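Long-range contact in tRNA(Ile2) 2-agmatinylcytidine synthetase TiaS (Archaeoglobus fulgidus, PDB 5XOB), which uses ATP to attach agmatine to the wobble cytidine of its isoleucine tRNA, so that the modified tRNA reads AUA instead of AUG: residues P107-A112 with A145-G150. Sequence-based numbering, arbitrary orientation.
Sequences PFADKA and ALAAVG
Phe108 meets Leu146 through a CH-pi contact. With CG anti to its backbone N (chi1 -172°), Phe108 directs its ring toward helix 141-150, where Leu146 CD1 lies over one face, 4.1 Å from the ring centroid and 27° off the normal. Closer to its backbone, Leu146 also brings CB within 3.5 Å of Phe108 CE2, so the leucine touches the ring with both its root and one methyl. An alanine in place of Phe108 would probably leave Leu146 CD1 without its aromatic face and open a gap beside the leucine.

The rest is small-residue packing, backbone close to backbone. The CA atoms of Ala109 and Ala147 are just 3.9 Å apart, and the segment axes approach to 7.6 Å at an angle of 118°. Ala109 CB points into the other helix and meets main chain: it sits 3.4 Å from Ala147 O and 3.5 Å from Gly150 C. Gly150 has no side chain at this close spot. One turn on, Ala112 CB meets Ala147 CB at 3.7 Å, methyl against methyl. The two segments meet by van der Waals packing, of apolar side chains on each other and on main-chain atoms, and every touching residue is buried.

This crossing joins helix 106-114, within the TiaS TCKD domain, to the C-terminal end of helix 141-150, assigned to the TiaS FLD domain. Helix 119-129 closes over the aromatic end, with Ala122 touching both Phe108 and Leu146, while Leu117 packs on Phe108 and Ala112. Helix 141-150 in turn rests on the large mixed sheet, Val95 of strand 93-98 lying against Leu146 and Val149, and Ala58 of strand 57-64 against Ala148.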
loop_
_atom_site.group_PDB
_atom_site.type_symbol
_atom_site.label_atom_id
_atom_site.label_comp_id
_atom_site.label_asym_id
_atom_site.label_seq_id
_atom_site.Cartn_x
_atom_site.Cartn_y
_atom_site.Cartn_z
ATOM N N PRO A 107 0.617 3.513 -21.041
ATOM C CA PRO A 107 1.616 4.465 -20.553
ATOM C C PRO A 107 1.027 5.566 -19.678
ATOM O O PRO A 107 1.607 5.922 -18.653
ATOM C CB PRO A 107 2.185 5.079 -21.847
ATOM C CG PRO A 107 1.868 4.103 -22.926
ATOM C CD PRO A 107 0.580 3.459 -22.518
ATOM N N PHE A 108 -0.106 6.113 -20.098
ATOM C CA PHE A 108 -0.791 7.124 -19.310
ATOM C C PHE A 108 -1.062 6.591 -17.907
ATOM O O PHE A 108 -0.667 7.204 -16.914
ATOM C CB PHE A 108 -2.116 7.540 -19.968
ATOM C CG PHE A 108 -2.777 8.727 -19.299
ATOM C CD1 PHE A 108 -2.527 10.023 -19.746
ATOM C CD2 PHE A 108 -3.621 8.549 -18.207
ATOM C CE1 PHE A 108 -3.113 11.110 -19.123
ATOM C CE2 PHE A 108 -4.209 9.638 -17.585
ATOM C CZ PHE A 108 -3.956 10.917 -18.042
ATOM N N ALA A 109 -1.734 5.445 -17.839
ATOM C CA ALA A 109 -2.075 4.823 -16.561
ATOM C C ALA A 109 -0.831 4.644 -15.703
ATOM O O ALA A 109 -0.820 5.029 -14.542
ATOM C CB ALA A 109 -2.755 3.482 -16.787
ATOM N N ASP A 110 0.216 4.072 -16.293
ATOM C CA ASP A 110 1.509 3.887 -15.619
ATOM C C ASP A 110 1.976 5.142 -14.907
ATOM O O ASP A 110 2.330 5.111 -13.729
ATOM C CB ASP A 110 2.590 3.495 -16.632
ATOM C CG ASP A 110 2.926 2.017 -16.596
ATOM O OD1 ASP A 110 1.992 1.176 -16.532
ATOM O OD2 ASP A 110 4.137 1.700 -16.649
ATOM N N LYS A 111 1.982 6.241 -15.653
ATOM C CA LYS A 111 2.446 7.534 -15.159
ATOM C C LYS A 111 1.543 8.072 -14.050
ATOM O O LYS A 111 2.015 8.698 -13.102
ATOM C CB LYS A 111 2.495 8.531 -16.315
ATOM C CG LYS A 111 3.171 9.846 -15.989
ATOM C CD LYS A 111 3.232 10.723 -17.228
ATOM C CE LYS A 111 3.967 12.030 -16.975
ATOM N NZ LYS A 111 3.744 13.003 -18.084
ATOM N N ALA A 112 0.243 7.833 -14.174
ATOM C CA ALA A 112 -0.697 8.219 -13.133
ATOM C C ALA A 112 -0.443 7.461 -11.832
ATOM O O ALA A 112 -0.615 8.005 -10.740
ATOM C CB ALA A 112 -2.121 7.984 -13.606
ATOM N N ALA A 145 -9.947 8.570 -14.424
ATOM C CA ALA A 145 -10.816 7.867 -15.375
ATOM C C ALA A 145 -10.005 7.240 -16.506
ATOM O O ALA A 145 -10.197 6.069 -16.836
ATOM C CB ALA A 145 -11.874 8.808 -15.937
ATOM N N LEU A 146 -9.090 8.015 -17.084
ATOM C CA LEU A 146 -8.204 7.506 -18.132
ATOM C C LEU A 146 -7.280 6.399 -17.622
ATOM O O LEU A 146 -7.030 5.403 -18.325
ATOM C CB LEU A 146 -7.354 8.644 -18.700
ATOM C CG LEU A 146 -8.041 9.635 -19.638
ATOM C CD1 LEU A 146 -7.128 10.823 -19.905
ATOM C CD2 LEU A 146 -8.443 8.972 -20.951
ATOM N N ALA A 147 -6.767 6.586 -16.406
ATOM C CA ALA A 147 -5.866 5.612 -15.793
ATOM C C ALA A 147 -6.561 4.290 -15.475
ATOM O O ALA A 147 -5.963 3.226 -15.616
ATOM C CB ALA A 147 -5.232 6.189 -14.541
ATOM N N ALA A 148 -7.817 4.345 -15.052
ATOM C CA ALA A 148 -8.567 3.125 -14.770
ATOM C C ALA A 148 -8.763 2.301 -16.041
ATOM O O ALA A 148 -8.843 1.076 -15.997
ATOM C CB ALA A 148 -9.913 3.452 -14.135
ATOM N N VAL A 149 -8.836 2.986 -17.173
ATOM C CA VAL A 149 -9.057 2.341 -18.467
ATOM C C VAL A 149 -7.753 1.778 -19.048
ATOM O O VAL A 149 -7.748 0.676 -19.609
ATOM C CB VAL A 149 -9.737 3.330 -19.457
ATOM C CG1 VAL A 149 -9.755 2.798 -20.884
ATOM C CG2 VAL A 149 -11.159 3.628 -19.002
ATOM N N GLY A 150 -6.656 2.523 -18.909
ATOM C CA GLY A 150 -5.372 2.135 -19.512
ATOM C C GLY A 150 -4.531 1.131 -18.737
ATOM O O GLY A 150 -3.714 0.411 -19.325
#